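Local coordinates for protein oxidoreductase (Thermotoga maritima, PDB 1ZH8) that probably catalyses NADP-dependent oxidation or reduction of a hydroxyl or carbonyl substrate, as a member of the GFO/IDH/MocA oxidoreductase family, at residues A139-H144 with E288-K293. Residues are numbered along the deposited sequence; the frame is centred on the assembly and turned at random.
Sequences AENFRH and ENSYQK. With NAP (NADP nicotinamide-adenine-dinucleotide phosphate), chain D; EDO (1,2-ethanediol), chain E.
N141 stacks its carboxamide on the ring of Y291, the two planes 20° apart, with CG 3.6 Å from CE1 of the tyrosine. ND2 gives a nearly straight hydrogen bond (166°) to OG of S290, 3.2 Å away and close to the amide plane, while OD1 accepts from N7N of the NADP nicotinamide at 2.9 Å. Y291 OH lies 2.5 Å from O7N of the nicotinamide's carboxamide, a very short hydrogen bond whose length is doubtful; the two segments thus meet the nitrogen and the oxygen of the cofactor amide. With chi1 at 62°, CG of N141 stands between its backbone N and carbonyl carbon, which lets the amide reach the ligand and the serine at once. Replacing N141 by an alanine removes the amide, and N7N of the nicotinamide would probably lose this acceptor, S290 OG its donor and the Y291 ring its stacked partner. The 141-143 turn follows strand 136-139, the last of the parallel Rossmann sheet, and meets the first turn of helix 290-303, whose N-cap is N289; OD1 of N289 accepts from Q292 N at 2.7 Å. H144 is buried too, its CB 4.0 Å from CB of K293, and the lysine chain, bent at its third torsion, passes CD within 3.6 Å of H144 O. Packing slackens at the partly exposed end of K293, where NZ forms a long salt bridge with exposed E288.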
loop_
_atom_site.group_PDB
_atom_site.type_symbol
_atom_site.label_atom_id
_atom_site.label_comp_id
_atom_site.label_asym_id
_atom_site.label_seq_id
_atom_site.Cartn_x
_atom_site.Cartn_y
_atom_site.Cartn_z
ATOM N N ALA A 139 17.888 9.820 -20.311
ATOM C CA ALA A 139 17.508 8.544 -20.903
ATOM C C ALA A 139 16.759 7.700 -19.880
ATOM O O ALA A 139 17.344 6.836 -19.174
ATOM C CB ALA A 139 18.766 7.805 -21.437
ATOM N N GLU A 140 15.467 7.975 -19.784
ATOM C CA GLU A 140 14.614 7.273 -18.865
ATOM C C GLU A 140 13.935 6.226 -19.689
ATOM O O GLU A 140 12.927 6.497 -20.357
ATOM C CB GLU A 140 13.612 8.231 -18.223
ATOM C CG GLU A 140 12.548 7.535 -17.387
ATOM C CD GLU A 140 13.130 6.449 -16.488
ATOM O OE1 GLU A 140 13.699 6.793 -15.431
ATOM O OE2 GLU A 140 13.030 5.252 -16.856
ATOM N N ASN A 141 14.505 5.031 -19.692
ATOM C CA ASN A 141 14.031 4.011 -20.630
ATOM C C ASN A 141 12.616 3.485 -20.315
ATOM O O ASN A 141 11.905 3.059 -21.220
ATOM C CB ASN A 141 15.038 2.874 -20.767
ATOM C CG ASN A 141 15.256 2.162 -19.466
ATOM O OD1 ASN A 141 15.760 2.743 -18.500
ATOM N ND2 ASN A 141 14.830 0.928 -19.407
ATOM N N PHE A 142 12.183 3.559 -19.060
ATOM C CA PHE A 142 10.792 3.181 -18.712
ATOM C C PHE A 142 9.718 3.978 -19.471
ATOM O O PHE A 142 8.591 3.516 -19.597
ATOM C CB PHE A 142 10.539 3.238 -17.191
ATOM C CG PHE A 142 10.929 1.966 -16.444
ATOM C CD1 PHE A 142 12.140 1.313 -16.706
ATOM C CD2 PHE A 142 10.073 1.430 -15.470
ATOM C CE1 PHE A 142 12.499 0.121 -16.015
ATOM C CE2 PHE A 142 10.407 0.238 -14.775
ATOM C CZ PHE A 142 11.631 -0.414 -15.048
ATOM N N ARG A 143 10.059 5.162 -19.983
ATOM C CA ARG A 143 9.142 5.907 -20.859
ATOM C C ARG A 143 8.991 5.292 -22.238
ATOM O O ARG A 143 8.230 5.785 -23.075
ATOM C CB ARG A 143 9.606 7.347 -21.022
ATOM C CG ARG A 143 8.739 8.309 -20.321
ATOM C CD ARG A 143 9.470 9.613 -20.147
ATOM N NE ARG A 143 9.258 9.940 -18.770
ATOM C CZ ARG A 143 10.155 10.431 -17.944
ATOM N NH1 ARG A 143 11.380 10.721 -18.334
ATOM N NH2 ARG A 143 9.783 10.644 -16.701
ATOM N N HIS A 144 9.735 4.224 -22.486
ATOM C CA HIS A 144 9.728 3.629 -23.808
ATOM C C HIS A 144 9.377 2.163 -23.729
ATOM O O HIS A 144 9.599 1.446 -24.702
ATOM C CB HIS A 144 11.103 3.782 -24.457
ATOM C CG HIS A 144 11.568 5.199 -24.569
ATOM N ND1 HIS A 144 11.412 5.943 -25.721
ATOM C CD2 HIS A 144 12.199 6.003 -23.685
ATOM C CE1 HIS A 144 11.925 7.146 -25.539
ATOM N NE2 HIS A 144 12.415 7.206 -24.314
ATOM N N GLU A 288 10.220 -5.446 -26.771
ATOM C CA GLU A 288 11.063 -4.439 -27.426
ATOM C C GLU A 288 12.242 -4.028 -26.564
ATOM O O GLU A 288 12.210 -4.157 -25.354
ATOM C CB GLU A 288 10.248 -3.194 -27.745
ATOM C CG GLU A 288 9.134 -3.412 -28.722
ATOM C CD GLU A 288 8.715 -2.132 -29.378
ATOM O OE1 GLU A 288 9.537 -1.553 -30.130
ATOM O OE2 GLU A 288 7.565 -1.711 -29.138
ATOM N N ASN A 289 13.288 -3.520 -27.192
ATOM C CA ASN A 289 14.429 -3.031 -26.444
ATOM C C ASN A 289 14.178 -1.550 -26.198
ATOM O O ASN A 289 14.140 -0.770 -27.145
ATOM C CB ASN A 289 15.738 -3.281 -27.220
ATOM C CG ASN A 289 16.967 -2.769 -26.480
ATOM O OD1 ASN A 289 16.964 -1.669 -25.909
ATOM N ND2 ASN A 289 18.026 -3.563 -26.486
ATOM N N SER A 290 13.978 -1.167 -24.937
ATOM C CA SER A 290 13.673 0.217 -24.596
ATOM C C SER A 290 14.868 1.161 -24.740
ATOM O O SER A 290 14.687 2.343 -25.045
ATOM C CB SER A 290 13.093 0.315 -23.175
ATOM O OG SER A 290 13.970 -0.252 -22.211
ATOM N N TYR A 291 16.080 0.649 -24.514
ATOM C CA TYR A 291 17.303 1.424 -24.740
ATOM C C TYR A 291 17.443 1.759 -26.215
ATOM O O TYR A 291 17.800 2.876 -26.582
ATOM C CB TYR A 291 18.533 0.651 -24.251
ATOM C CG TYR A 291 18.399 0.228 -22.815
ATOM C CD1 TYR A 291 18.621 1.147 -21.784
ATOM C CD2 TYR A 291 17.997 -1.074 -22.480
ATOM C CE1 TYR A 291 18.468 0.780 -20.455
ATOM C CE2 TYR A 291 17.843 -1.458 -21.141
ATOM C CZ TYR A 291 18.083 -0.519 -20.144
ATOM O OH TYR A 291 17.966 -0.867 -18.829
ATOM N N GLN A 292 17.136 0.789 -27.062
ATOM C CA GLN A 292 17.185 1.012 -28.489
ATOM C C GLN A 292 16.149 2.063 -28.844
ATOM O O GLN A 292 16.419 2.978 -29.623
ATOM C CB GLN A 292 16.891 -0.289 -29.219
ATOM C CG GLN A 292 17.043 -0.207 -30.704
ATOM C CD GLN A 292 16.809 -1.546 -31.358
ATOM O OE1 GLN A 292 17.303 -2.582 -30.891
ATOM N NE2 GLN A 292 16.040 -1.542 -32.441
ATOM N N LYS A 293 14.970 1.927 -28.246
ATOM C CA LYS A 293 13.867 2.816 -28.523
ATOM C C LYS A 293 14.180 4.256 -28.111
ATOM O O LYS A 293 13.829 5.202 -28.826
ATOM C CB LYS A 293 12.590 2.297 -27.871
ATOM C CG LYS A 293 11.828 1.359 -28.772
ATOM C CD LYS A 293 10.449 1.104 -28.204
ATOM C CE LYS A 293 9.413 2.108 -28.719
ATOM N NZ LYS A 293 8.121 2.020 -27.950
HETATM P PA NAP D . 29.331 1.849 -13.359
HETATM O O1A NAP D . 29.507 0.443 -13.808
HETATM O O2A NAP D . 30.074 2.173 -12.131
HETATM O O5B NAP D . 29.696 2.814 -14.587
HETATM C C5B NAP D . 30.237 4.093 -14.350
HETATM C C4B NAP D . 31.396 4.293 -15.308
HETATM O O4B NAP D . 31.836 5.644 -15.271
HETATM C C3B NAP D . 32.600 3.437 -14.931
HETATM O O3B NAP D . 33.173 3.056 -16.148
HETATM C C2B NAP D . 33.475 4.449 -14.210
HETATM O O2B NAP D . 34.862 4.255 -13.958
HETATM C C1B NAP D . 33.243 5.663 -15.082
HETATM N N9A NAP D . 33.670 6.886 -14.407
HETATM C C8A NAP D . 33.648 7.164 -13.058
HETATM N N7A NAP D . 34.119 8.418 -12.881
HETATM C C5A NAP D . 34.443 8.933 -14.096
HETATM C C6A NAP D . 34.966 10.153 -14.505
HETATM N N6A NAP D . 35.270 11.088 -13.620
HETATM N N1A NAP D . 35.172 10.401 -15.837
HETATM C C2A NAP D . 34.879 9.430 -16.763
HETATM N N3A NAP D . 34.372 8.219 -16.368
HETATM C C4A NAP D . 34.156 7.979 -15.059
HETATM O O3 NAP D . 27.779 2.108 -13.080
HETATM P PN NAP D . 26.613 1.872 -14.162
HETATM O O1N NAP D . 27.100 1.660 -15.562
HETATM O O2N NAP D . 25.769 0.920 -13.453
HETATM O O5D NAP D . 25.811 3.269 -14.186
HETATM C C5D NAP D . 26.208 4.403 -14.937
HETATM C C4D NAP D . 24.972 5.246 -15.245
HETATM O O4D NAP D . 24.024 4.435 -15.928
HETATM C C3D NAP D . 24.294 5.725 -13.958
HETATM O O3D NAP D . 23.851 7.055 -14.090
HETATM C C2D NAP D . 23.102 4.816 -13.783
HETATM O O2D NAP D . 22.026 5.447 -13.120
HETATM C C1D NAP D . 22.786 4.448 -15.225
HETATM N N1N NAP D . 22.113 3.153 -15.296
HETATM C C2N NAP D . 20.878 3.102 -15.874
HETATM C C3N NAP D . 20.180 1.894 -15.962
HETATM C C7N NAP D . 18.925 1.792 -16.794
HETATM O O7N NAP D . 18.272 0.545 -16.796
HETATM N N7N NAP D . 18.459 2.838 -17.503
HETATM C C4N NAP D . 20.769 0.728 -15.454
HETATM C C5N NAP D . 22.044 0.785 -14.875
HETATM C C6N NAP D . 22.710 2.012 -14.800
HETATM P P2B NAP D . 35.957 3.254 -14.585
HETATM O O1X NAP D . 36.557 3.815 -15.857
HETATM O O2X NAP D . 35.348 1.909 -14.907
HETATM O O3X NAP D . 37.008 3.139 -13.502
HETATM C C1 EDO E . 7.741 6.266 -28.342
HETATM O O1 EDO E . 8.934 5.585 -27.898
HETATM C C2 EDO E . 6.521 5.385 -28.077
HETATM O O2 EDO E . 5.324 6.146 -28.290
#